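Local coordinates for Tb427.07.360- putative uncharacterized metacyclic invariant surface protein from Trypanosoma brucei (Trypanosoma brucei, PDB 5VTL) that is of unknown function but belongs to the invariant surface proteins of the metacyclic trypanosome, built as an extended bundle of helices, at residues 153-156 with 157-161; 143-146 with 147-151; 165-168 with 169-172; 124-127 with 128-132; 11-14 with 15-19. All coordinates share one frame; numbering follows the deposited sequence.

Along the chain the order is contact 5, contact 4, contact 2, contact 1 and contact 3. Contact 5 lies on helix 4-58, contact 4 on the short helix 123-130, and contact 2 on helix 141-154, whose end turns through contact 1 into helix 157-209, which also carries contact 3. Centres of contacts 2 and 5 are 10 Å apart and those of contacts 2 and 3 are 12 Å apart; the three meet in one packed group of helices. Contact 4 stands 14 Å from contact 5, centre to centre, and is tied to it by the Cys11-Cys132 disulfide. All five belong to one end of an elongated helical molecule, where short helices join the long ones.

Contact 1 (153-156 with 157-161); sequences EFFT and GDICK
A tight helix-to-helix turn joins the end of helix 141-154 to the start of helix 157-209, at the surface of the molecule, with Phe155 and Thr156 meeting Asp158, Ile159 and Cys160 of the next helix. Phe155 is the first residue to leave the helical path, and Thr156 holds the N-cap position. Its carbonyl, not its side chain, opens the new helix: Cys160 N gives Thr156 O a bond of 2.9 Å, nearly straight at 163° and in the carbonyl plane, while Ile159 N adds a weak one to the same oxygen. The Thr156 hydroxyl, set between its backbone N and carbonyl carbon (chi1 53°), faces the Asp158 carboxylate, but Thr156 OG1 to Asp158 OD1 is so short as modelled, 2.4 Å, that the pair is doubtful. Around the turn, Gln1 touches both Phe155 and Ile159, the Phe155 ring meets His6 edge-to-face, and Cys160 is bonded in a disulfide to Cys152 of the preceding helix, so the two helices are also clamped covalently. The apolar part is small: Ile159 CD1 reaches toward Phe155 CD2 at 4.1 Å, and Ile159 CG2, approaching the ring obliquely, comes to 3.6 Å from Phe155 CB.

Contact 2 (143-146 with 147-151); sequences VLKK and AVEFG
Ala147 begins the second half of this piece of helix 141-154 by bonding back to the turn before it, its N 2.9 Å from Val143 O, while its methyl lies over the carbonyl oxygens of Val143 and Leu144. Val148 N repeats the step to Leu144 O, and the CG2 branch of Val148 settles against that same oxygen at 3.5 Å. Glu149 carries most of the side-chain contact. Its CG lies beside the backbone N (chi1 -75°) and the chain runs out straight, which brings the carboxylate back between two lysines. Lys146, bent at chi2 and chi3, crosses it obliquely and ends in a weak bond from NZ to Glu149 OE1 at 3.0 Å, part of a salt bridge. Lys145 runs alongside, pointing the same way, and offers its methylenes: Lys145 CG is 3.5 Å from Glu149 OE2. Phe150 N then bonds to Lys146 O at 2.8 Å, and the ring leans back obliquely, with Phe150 CD2 3.2 Å from Lys146 O. A water sits over the centre of one ring face and gives weak bonds to Lys146 O and Glu149 OE1. Lys145 and Val148 both reach helix 157-209, Lys145 on Arg171 and Val148 on Thr164, Met167 and Arg171; against helix 4-58, Val143 lies on Ala16, Ala147 on Leu12 and Phe13, and Phe150 on Leu12.

Contact 3 (165-168 with 169-172); sequences DGMA and DLRA
Met167 and Arg171 meet one turn apart in helix 157-209, where the carbonyl of the first takes the backbone N-H of the second. Arg171 N lies 3.0 Å from Met167 O with an angle of 161° at the hydrogen. Ala172 N follows with a bond to Ala168 O at 2.9 Å. Just before these the helix is kinked: Asp169 N and Leu170 N have no bond to the preceding turn. A water repairs the first of them, accepting from Asp169 N at 3.0 Å and donating to Asp165 O at 2.9 Å, with a weak third bond to Gly166 O. The Gly166 carbonyl is also bonded to the ammonium of Lys104. On the side chains the contact is apolar. Met167, folded at chi2 and chi3 (-71° and -67°), curls its methyl over the following turn, so that Met167 CE touches Leu170 CD2 at 3.8 Å and Arg171 CG at the same distance. Met167 and Leu170 run side by side, whereas the arginine stem crosses the methionine at about a right angle. Phe13 and Leu17 of helix 4-58 pack against Met167 and Leu170 respectively. The water therefore takes the place of a direct i to i+4 bond at the kink, and the helix changes course there with the Asp169 amide still bonded, while Met167, Leu170 and the Arg171 stem make the apolar contact.

Contact 4 (124-127 with 128-132); sequences TARR and IARGC
Arg126 O is held by the backbone of Arg130, whose N lies 2.8 Å away with an angle of 159° at the hydrogen, and the same oxygen sits over one face of the Arg130 guanidinium. Arg130 folds back over its own helix because its CG is placed between the backbone N and the carbonyl carbon (chi1 73°), with a further bend at chi3; Arg130 CG comes to 3.3 Å from Arg126 O. The two guanidinium planes stand 59° apart, and Arg130 NH2 approaches Arg126 NH2 to 3.7 Å, a meeting of like charges. The polar end of Arg126 is occupied beyond this piece, its NE bonded to Ala116 O and its NH1 weakly to the Asn119 side chain. One turn after Thr124, Ile128 N bonds to Thr124 O at 2.9 Å, and Ile128 CD1 rests on Thr124 CG2 at 3.8 Å. Arg127 swings back along the helix, giving Thr124 OG1 a weak bond from NH2 and laying one face of its guanidinium over Thr124 CA. At the end of the helix Gly131 N still reaches Arg127 O, at 3.1 Å, before the chain leads to Cys132 and its disulfide to Cys11. All three guanidinium heads lean toward the helix start, Arg126 only slightly. Arg126 and Arg130 would probably repel; the bonds of Arg126 and its carbonyl over Arg130 could offset this.

Contact 5 (11-14 with 15-19); sequences CLFS and EALHG
Ser14 OG trans to its backbone N (chi1 178°) and His18 CG turned beside its own (chi1 -77°) bring hydroxyl and imidazole together one turn apart on the long helix 4-58. His18 ND1 donates to Ser14 O at 3.0 Å, from above the carbonyl plane, and only weakly to Ser14 OG; since His18 N also bonds to Ser14 O, at 2.9 Å, that carbonyl is gripped twice. The serine hydroxyl has its stronger partner in Asp109 of helix 105-116. On another side of the helix, Leu17 CD1 lies over one face of the Phe13 ring, 3.9 Å from its centroid and 16° off the normal, a CH-pi contact buried among helices 105-116, 141-154 and 157-209. Glu15, extended beyond CG, runs back past the preceding turn, with its OE2 bonded to Leu134 N, while Glu15 N bonds to Cys11 O at 2.9 Å. The same carboxylate flanks the disulfide that Cys11 forms with Cys132: Cys11 SG stands 3.6 Å from Glu15 CD.

Contact 1 (153-156 with 157-161)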
loop_
_atom_site.group_PDB
_atom_site.type_symbol
_atom_site.label_atom_id
_atom_site.label_comp_id
_atom_site.label_asym_id
_atom_site.label_seq_id
_atom_site.Cartn_x
_atom_site.Cartn_y
_atom_site.Cartn_z
ATOM N N GLU A 153 12.463 -6.517 23.107
ATOM C CA GLU A 153 13.807 -6.202 23.594
ATOM C C GLU A 153 13.780 -5.739 25.063
ATOM O O GLU A 153 14.676 -6.083 25.866
ATOM C CB GLU A 153 14.468 -5.140 22.701
ATOM C CG GLU A 153 15.874 -4.738 23.144
ATOM C CD GLU A 153 16.535 -3.743 22.215
ATOM O OE1 GLU A 153 15.907 -3.308 21.226
ATOM O OE2 GLU A 153 17.683 -3.378 22.496
ATOM N N PHE A 154 12.758 -4.963 25.423
ATOM C CA PHE A 154 12.763 -4.300 26.726
ATOM C C PHE A 154 11.851 -4.885 27.800
ATOM O O PHE A 154 12.200 -4.837 28.979
ATOM C CB PHE A 154 12.546 -2.792 26.546
ATOM C CG PHE A 154 13.670 -2.134 25.808
ATOM C CD1 PHE A 154 14.926 -2.047 26.385
ATOM C CD2 PHE A 154 13.494 -1.648 24.528
ATOM C CE1 PHE A 154 15.967 -1.471 25.704
ATOM C CE2 PHE A 154 14.545 -1.072 23.838
ATOM C CZ PHE A 154 15.783 -0.988 24.433
ATOM N N PHE A 155 10.704 -5.438 27.416
ATOM C CA PHE A 155 9.781 -5.991 28.372
ATOM C C PHE A 155 10.153 -7.446 28.588
ATOM O O PHE A 155 10.941 -8.019 27.818
ATOM C CB PHE A 155 8.334 -5.821 27.910
ATOM C CG PHE A 155 7.850 -4.372 27.989
ATOM C CD1 PHE A 155 8.128 -3.478 26.970
ATOM C CD2 PHE A 155 7.185 -3.911 29.107
ATOM C CE1 PHE A 155 7.725 -2.159 27.060
ATOM C CE2 PHE A 155 6.764 -2.609 29.200
ATOM C CZ PHE A 155 7.024 -1.734 28.178
ATOM N N THR A 156 9.596 -8.018 29.645
ATOM C CA THR A 156 9.812 -9.417 29.987
ATOM C C THR A 156 9.253 -10.364 28.918
ATOM O O THR A 156 8.386 -9.996 28.120
ATOM C CB THR A 156 9.259 -9.728 31.407
ATOM O OG1 THR A 156 7.892 -9.317 31.505
ATOM C CG2 THR A 156 10.065 -8.992 32.463
ATOM N N GLY A 157 9.807 -11.570 28.856
ATOM C CA GLY A 157 9.407 -12.546 27.854
ATOM C C GLY A 157 7.924 -12.876 27.814
ATOM O O GLY A 157 7.387 -13.168 26.747
ATOM N N ASP A 158 7.255 -12.838 28.964
ATOM C CA ASP A 158 5.818 -13.114 28.997
ATOM C C ASP A 158 5.090 -12.034 28.206
ATOM O O ASP A 158 4.167 -12.323 27.449
ATOM C CB ASP A 158 5.283 -13.169 30.424
ATOM C CG ASP A 158 5.660 -11.946 31.254
ATOM O OD1 ASP A 158 6.724 -11.335 31.017
ATOM O OD2 ASP A 158 4.880 -11.589 32.161
ATOM N N ILE A 159 5.551 -10.800 28.353
ATOM C CA ILE A 159 4.941 -9.671 27.660
ATOM C C ILE A 159 5.288 -9.715 26.172
ATOM O O ILE A 159 4.428 -9.434 25.322
ATOM C CB ILE A 159 5.357 -8.363 28.316
ATOM C CG1 ILE A 159 4.647 -8.236 29.680
ATOM C CG2 ILE A 159 5.063 -7.153 27.418
ATOM C CD1 ILE A 159 5.188 -7.167 30.556
ATOM N N CYS A 160 6.529 -10.090 25.862
ATOM C CA CYS A 160 6.960 -10.282 24.478
ATOM C C CYS A 160 6.074 -11.314 23.794
ATOM O O CYS A 160 5.730 -11.170 22.620
ATOM C CB CYS A 160 8.411 -10.748 24.413
ATOM S SG CYS A 160 8.932 -11.240 22.784
ATOM N N LYS A 161 5.715 -12.362 24.528
ATOM C CA LYS A 161 4.896 -13.431 23.959
ATOM C C LYS A 161 3.506 -12.942 23.636
ATOM O O LYS A 161 2.970 -13.218 22.563
ATOM C CB LYS A 161 4.799 -14.599 24.920
ATOM C CG LYS A 161 3.905 -15.712 24.463
ATOM C CD LYS A 161 4.039 -16.875 25.459
ATOM C CE LYS A 161 3.075 -17.988 25.159
ATOM N NZ LYS A 161 3.329 -19.130 26.083
#

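Contact 2 (143-146 with 147-151)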
loop_
_atom_site.group_PDB
_atom_site.type_symbol
_atom_site.label_atom_id
_atom_site.label_comp_id
_atom_site.label_asym_id
_atom_site.label_seq_id
_atom_site.Cartn_x
_atom_site.Cartn_y
_atom_site.Cartn_z
ATOM N N VAL A 143 7.353 -0.448 10.409
ATOM C CA VAL A 143 7.147 0.163 11.717
ATOM C C VAL A 143 6.476 -0.803 12.705
ATOM O O VAL A 143 6.846 -0.854 13.868
ATOM C CB VAL A 143 6.287 1.450 11.598
ATOM C CG1 VAL A 143 5.925 2.022 12.987
ATOM C CG2 VAL A 143 7.019 2.497 10.749
ATOM N N LEU A 144 5.483 -1.564 12.257
ATOM C CA LEU A 144 4.837 -2.516 13.164
ATOM C C LEU A 144 5.807 -3.616 13.597
ATOM O O LEU A 144 5.761 -4.076 14.732
ATOM C CB LEU A 144 3.588 -3.146 12.531
ATOM C CG LEU A 144 2.427 -2.207 12.189
ATOM C CD1 LEU A 144 1.351 -2.990 11.483
ATOM C CD2 LEU A 144 1.867 -1.540 13.408
ATOM N N LYS A 145 6.684 -4.033 12.696
ATOM C CA LYS A 145 7.723 -4.996 13.031
ATOM C C LYS A 145 8.657 -4.439 14.096
ATOM O O LYS A 145 8.944 -5.090 15.086
ATOM C CB LYS A 145 8.549 -5.358 11.789
ATOM C CG LYS A 145 9.757 -6.247 12.076
ATOM C CD LYS A 145 10.474 -6.662 10.796
ATOM C CE LYS A 145 11.048 -5.490 10.054
ATOM N NZ LYS A 145 11.933 -5.907 8.943
ATOM N N LYS A 146 9.153 -3.228 13.876
ATOM C CA LYS A 146 10.048 -2.612 14.855
ATOM C C LYS A 146 9.382 -2.442 16.216
ATOM O O LYS A 146 10.019 -2.576 17.249
ATOM C CB LYS A 146 10.526 -1.251 14.343
ATOM C CG LYS A 146 11.407 -1.334 13.118
ATOM C CD LYS A 146 12.720 -2.077 13.432
ATOM C CE LYS A 146 13.081 -3.102 12.399
ATOM N NZ LYS A 146 14.481 -3.588 12.644
ATOM N N ALA A 147 8.095 -2.130 16.206
ATOM C CA ALA A 147 7.337 -1.957 17.442
ATOM C C ALA A 147 7.332 -3.237 18.283
ATOM O O ALA A 147 7.592 -3.221 19.496
ATOM C CB ALA A 147 5.931 -1.512 17.115
ATOM N N VAL A 148 7.056 -4.359 17.628
ATOM C CA VAL A 148 7.049 -5.637 18.320
ATOM C C VAL A 148 8.469 -5.931 18.795
ATOM O O VAL A 148 8.689 -6.363 19.930
ATOM C CB VAL A 148 6.520 -6.739 17.383
ATOM C CG1 VAL A 148 6.768 -8.119 17.978
ATOM C CG2 VAL A 148 5.017 -6.503 17.091
ATOM N N GLU A 149 9.443 -5.681 17.926
ATOM C CA GLU A 149 10.841 -5.945 18.287
ATOM C C GLU A 149 11.259 -5.173 19.528
ATOM O O GLU A 149 11.930 -5.722 20.401
ATOM C CB GLU A 149 11.779 -5.641 17.124
ATOM C CG GLU A 149 11.722 -6.693 16.049
ATOM C CD GLU A 149 12.508 -6.328 14.821
ATOM O OE1 GLU A 149 13.082 -5.212 14.763
ATOM O OE2 GLU A 149 12.538 -7.166 13.910
ATOM N N PHE A 150 10.858 -3.909 19.622
ATOM C CA PHE A 150 11.287 -3.085 20.749
ATOM C C PHE A 150 10.607 -3.569 22.003
ATOM O O PHE A 150 11.211 -3.609 23.081
ATOM C CB PHE A 150 10.955 -1.604 20.513
ATOM C CG PHE A 150 11.919 -0.875 19.617
ATOM C CD1 PHE A 150 13.299 -0.952 19.806
ATOM C CD2 PHE A 150 11.442 -0.095 18.587
ATOM C CE1 PHE A 150 14.164 -0.251 18.993
ATOM C CE2 PHE A 150 12.315 0.613 17.767
ATOM C CZ PHE A 150 13.667 0.537 17.966
ATOM N N GLY A 151 9.325 -3.940 21.881
ATOM C CA GLY A 151 8.617 -4.458 23.026
ATOM C C GLY A 151 9.311 -5.703 23.557
ATOM O O GLY A 151 9.481 -5.885 24.752
HETATM O O HOH W 1 13.377 -2.715 16.937
#

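Contact 3 (165-168 with 169-172)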
loop_
_atom_site.group_PDB
_atom_site.type_symbol
_atom_site.label_atom_id
_atom_site.label_comp_id
_atom_site.label_asym_id
_atom_site.label_seq_id
_atom_site.Cartn_x
_atom_site.Cartn_y
_atom_site.Cartn_z
ATOM N N ASP A 165 2.311 -12.914 19.750
ATOM C CA ASP A 165 1.133 -13.722 19.416
ATOM C C ASP A 165 -0.022 -12.799 19.026
ATOM O O ASP A 165 -0.720 -13.026 18.042
ATOM C CB ASP A 165 0.677 -14.578 20.610
ATOM C CG ASP A 165 1.633 -15.717 20.961
ATOM O OD1 ASP A 165 2.611 -15.989 20.232
ATOM O OD2 ASP A 165 1.375 -16.354 22.005
ATOM N N GLY A 166 -0.201 -11.745 19.807
ATOM C CA GLY A 166 -1.330 -10.852 19.660
ATOM C C GLY A 166 -1.277 -9.932 18.449
ATOM O O GLY A 166 -2.321 -9.507 17.952
ATOM N N MET A 167 -0.083 -9.611 17.970
ATOM C CA MET A 167 0.056 -8.738 16.801
ATOM C C MET A 167 0.074 -9.455 15.461
ATOM O O MET A 167 0.090 -8.809 14.420
ATOM C CB MET A 167 1.342 -7.916 16.918
ATOM C CG MET A 167 1.176 -6.757 17.856
ATOM S SD MET A 167 0.102 -5.523 17.102
ATOM C CE MET A 167 1.144 -4.978 15.743
ATOM N N ALA A 168 0.096 -10.775 15.486
ATOM C CA ALA A 168 0.336 -11.557 14.279
ATOM C C ALA A 168 -0.753 -11.318 13.219
ATOM O O ALA A 168 -0.457 -11.195 12.036
ATOM C CB ALA A 168 0.426 -13.023 14.626
ATOM N N ASP A 169 -2.004 -11.239 13.663
ATOM C CA ASP A 169 -3.144 -11.089 12.748
ATOM C C ASP A 169 -3.084 -9.728 12.060
ATOM O O ASP A 169 -3.152 -9.644 10.838
ATOM C CB ASP A 169 -4.450 -11.231 13.513
ATOM C CG ASP A 169 -4.881 -12.684 13.695
ATOM O OD1 ASP A 169 -4.056 -13.600 13.470
ATOM O OD2 ASP A 169 -6.054 -12.912 14.077
ATOM N N LEU A 170 -2.949 -8.667 12.853
ATOM C CA LEU A 170 -2.829 -7.317 12.300
ATOM C C LEU A 170 -1.683 -7.222 11.309
ATOM O O LEU A 170 -1.824 -6.644 10.211
ATOM C CB LEU A 170 -2.600 -6.306 13.413
ATOM C CG LEU A 170 -2.237 -4.893 12.978
ATOM C CD1 LEU A 170 -3.254 -4.328 11.986
ATOM C CD2 LEU A 170 -2.159 -4.016 14.227
ATOM N N ARG A 171 -0.543 -7.776 11.701
ATOM C CA ARG A 171 0.642 -7.687 10.861
ATOM C C ARG A 171 0.475 -8.461 9.568
ATOM O O ARG A 171 0.943 -8.022 8.515
ATOM C CB ARG A 171 1.867 -8.123 11.650
ATOM C CG ARG A 171 2.176 -7.087 12.735
ATOM C CD ARG A 171 3.450 -7.383 13.467
ATOM N NE ARG A 171 4.533 -7.554 12.516
ATOM C CZ ARG A 171 5.586 -8.343 12.696
ATOM N NH1 ARG A 171 5.710 -9.060 13.805
ATOM N NH2 ARG A 171 6.513 -8.418 11.748
ATOM N N ALA A 172 -0.251 -9.573 9.640
ATOM C CA ALA A 172 -0.591 -10.342 8.450
ATOM C C ALA A 172 -1.546 -9.549 7.559
ATOM O O ALA A 172 -1.364 -9.513 6.349
ATOM C CB ALA A 172 -1.193 -11.679 8.833
HETATM O O HOH W 2 -2.927 -12.212 16.336
#

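Contact 4 (124-127 with 128-132)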
loop_
_atom_site.group_PDB
_atom_site.type_symbol
_atom_site.label_atom_id
_atom_site.label_comp_id
_atom_site.label_asym_id
_atom_site.label_seq_id
_atom_site.Cartn_x
_atom_site.Cartn_y
_atom_site.Cartn_z
ATOM N N THR A 124 12.154 11.483 32.656
ATOM C CA THR A 124 12.068 11.395 31.203
ATOM C C THR A 124 11.052 10.346 30.775
ATOM O O THR A 124 10.363 10.517 29.760
ATOM C CB THR A 124 13.445 11.118 30.566
ATOM O OG1 THR A 124 14.300 12.235 30.844
ATOM C CG2 THR A 124 13.332 10.968 29.037
ATOM N N ALA A 125 10.925 9.294 31.583
ATOM C CA ALA A 125 9.912 8.264 31.337
ATOM C C ALA A 125 8.510 8.851 31.378
ATOM O O ALA A 125 7.689 8.602 30.483
ATOM C CB ALA A 125 10.042 7.178 32.329
ATOM N N ARG A 126 8.247 9.650 32.406
ATOM C CA ARG A 126 6.963 10.335 32.530
ATOM C C ARG A 126 6.740 11.329 31.399
ATOM O O ARG A 126 5.633 11.466 30.878
ATOM C CB ARG A 126 6.887 11.058 33.864
ATOM C CG ARG A 126 6.951 10.119 35.077
ATOM C CD ARG A 126 6.711 10.903 36.389
ATOM N NE ARG A 126 5.314 11.269 36.520
ATOM C CZ ARG A 126 4.814 11.954 37.539
ATOM N NH1 ARG A 126 5.626 12.394 38.484
ATOM N NH2 ARG A 126 3.528 12.253 37.575
ATOM N N ARG A 127 7.792 12.018 30.988
ATOM C CA ARG A 127 7.659 13.025 29.942
ATOM C C ARG A 127 7.284 12.386 28.615
ATOM O O ARG A 127 6.407 12.845 27.893
ATOM C CB ARG A 127 8.960 13.812 29.782
ATOM C CG ARG A 127 8.889 14.855 28.705
ATOM C CD ARG A 127 9.999 15.896 28.904
ATOM N NE ARG A 127 11.305 15.283 28.752
ATOM C CZ ARG A 127 12.187 15.039 29.725
ATOM N NH1 ARG A 127 11.975 15.359 30.995
ATOM N NH2 ARG A 127 13.319 14.457 29.394
ATOM N N ILE A 128 7.965 11.302 28.298
ATOM C CA ILE A 128 7.690 10.592 27.061
ATOM C C ILE A 128 6.270 10.045 27.106
ATOM O O ILE A 128 5.523 10.155 26.129
ATOM C CB ILE A 128 8.702 9.457 26.874
ATOM C CG1 ILE A 128 10.092 10.049 26.621
ATOM C CG2 ILE A 128 8.291 8.509 25.708
ATOM C CD1 ILE A 128 11.187 8.973 26.659
ATOM N N ALA A 129 5.896 9.470 28.247
ATOM C CA ALA A 129 4.562 8.873 28.385
ATOM C C ALA A 129 3.484 9.938 28.230
ATOM O O ALA A 129 2.485 9.743 27.525
ATOM C CB ALA A 129 4.405 8.170 29.724
ATOM N N ARG A 130 3.671 11.073 28.892
ATOM C CA ARG A 130 2.632 12.086 28.857
ATOM C C ARG A 130 2.500 12.761 27.485
ATOM O O ARG A 130 1.424 13.234 27.139
ATOM C CB ARG A 130 2.811 13.102 29.984
ATOM C CG ARG A 130 3.937 14.068 29.806
ATOM C CD ARG A 130 3.758 15.228 30.792
ATOM N NE ARG A 130 3.378 14.643 32.075
ATOM C CZ ARG A 130 4.223 14.400 33.073
ATOM N NH1 ARG A 130 5.504 14.758 32.973
ATOM N NH2 ARG A 130 3.770 13.815 34.179
ATOM N N GLY A 131 3.570 12.783 26.696
ATOM C CA GLY A 131 3.551 13.477 25.404
ATOM C C GLY A 131 3.243 12.564 24.220
ATOM O O GLY A 131 3.321 12.968 23.064
ATOM N N CYS A 132 2.890 11.329 24.528
ATOM C CA CYS A 132 2.764 10.296 23.510
ATOM C C CYS A 132 1.384 10.330 22.884
ATOM O O CYS A 132 0.546 9.495 23.177
ATOM C CB CYS A 132 3.037 8.908 24.126
ATOM S SG CYS A 132 3.107 7.662 22.860
#

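Contact 5 (11-14 with 15-19)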
loop_
_atom_site.group_PDB
_atom_site.type_symbol
_atom_site.label_atom_id
_atom_site.label_comp_id
_atom_site.label_asym_id
_atom_site.label_seq_id
_atom_site.Cartn_x
_atom_site.Cartn_y
_atom_site.Cartn_z
ATOM N N CYS A 11 5.432 3.843 23.504
ATOM C CA CYS A 11 4.959 5.011 22.786
ATOM C C CYS A 11 5.021 4.801 21.263
ATOM O O CYS A 11 4.074 5.092 20.536
ATOM C CB CYS A 11 5.742 6.258 23.202
ATOM S SG CYS A 11 5.100 7.716 22.355
ATOM N N LEU A 12 6.133 4.269 20.774
ATOM C CA LEU A 12 6.241 3.935 19.356
ATOM C C LEU A 12 5.102 3.026 18.907
ATOM O O LEU A 12 4.510 3.233 17.840
ATOM C CB LEU A 12 7.592 3.282 19.077
ATOM C CG LEU A 12 8.012 3.140 17.611
ATOM C CD1 LEU A 12 9.546 3.119 17.515
ATOM C CD2 LEU A 12 7.449 1.860 16.991
ATOM N N PHE A 13 4.769 2.048 19.736
ATOM C CA PHE A 13 3.707 1.093 19.414
ATOM C C PHE A 13 2.324 1.792 19.391
ATOM O O PHE A 13 1.532 1.619 18.460
ATOM C CB PHE A 13 3.744 -0.038 20.448
ATOM C CG PHE A 13 2.841 -1.192 20.136
ATOM C CD1 PHE A 13 2.539 -1.530 18.826
ATOM C CD2 PHE A 13 2.263 -1.925 21.165
ATOM C CE1 PHE A 13 1.706 -2.594 18.547
ATOM C CE2 PHE A 13 1.424 -2.999 20.887
ATOM C CZ PHE A 13 1.144 -3.326 19.579
ATOM N N SER A 14 2.041 2.599 20.411
ATOM C CA SER A 14 0.784 3.330 20.459
ATOM C C SER A 14 0.605 4.269 19.263
ATOM O O SER A 14 -0.465 4.306 18.617
ATOM C CB SER A 14 0.693 4.126 21.747
ATOM O OG SER A 14 -0.510 4.879 21.776
ATOM N N GLU A 15 1.636 5.052 18.958
ATOM C CA GLU A 15 1.525 6.004 17.862
ATOM C C GLU A 15 1.433 5.272 16.513
ATOM O O GLU A 15 0.772 5.725 15.592
ATOM C CB GLU A 15 2.687 7.006 17.908
ATOM C CG GLU A 15 2.589 7.895 19.155
ATOM C CD GLU A 15 3.680 8.939 19.285
ATOM O OE1 GLU A 15 4.759 8.767 18.685
ATOM O OE2 GLU A 15 3.432 9.948 20.012
ATOM N N ALA A 16 2.077 4.119 16.414
ATOM C CA ALA A 16 1.921 3.269 15.238
ATOM C C ALA A 16 0.464 2.827 15.060
ATOM O O ALA A 16 -0.099 2.953 13.978
ATOM C CB ALA A 16 2.852 2.047 15.352
ATOM N N LEU A 17 -0.149 2.310 16.124
ATOM C CA LEU A 17 -1.507 1.797 16.043
ATOM C C LEU A 17 -2.476 2.933 15.751
ATOM O O LEU A 17 -3.394 2.761 14.965
ATOM C CB LEU A 17 -1.906 1.118 17.347
ATOM C CG LEU A 17 -1.149 -0.165 17.684
ATOM C CD1 LEU A 17 -1.404 -0.550 19.146
ATOM C CD2 LEU A 17 -1.554 -1.266 16.727
ATOM N N HIS A 18 -2.279 4.093 16.376
ATOM C CA HIS A 18 -3.166 5.219 16.095
ATOM C C HIS A 18 -2.965 5.801 14.714
ATOM O O HIS A 18 -3.824 6.530 14.202
ATOM C CB HIS A 18 -2.985 6.315 17.127
ATOM C CG HIS A 18 -3.654 6.008 18.421
ATOM N ND1 HIS A 18 -2.958 5.603 19.539
ATOM C CD2 HIS A 18 -4.964 6.005 18.761
ATOM C CE1 HIS A 18 -3.816 5.386 20.523
ATOM N NE2 HIS A 18 -5.037 5.625 20.077
ATOM N N GLY A 19 -1.805 5.534 14.134
ATOM C CA GLY A 19 -1.528 5.989 12.789
ATOM C C GLY A 19 -2.163 5.158 11.693
ATOM O O GLY A 19 -2.305 5.633 10.575
#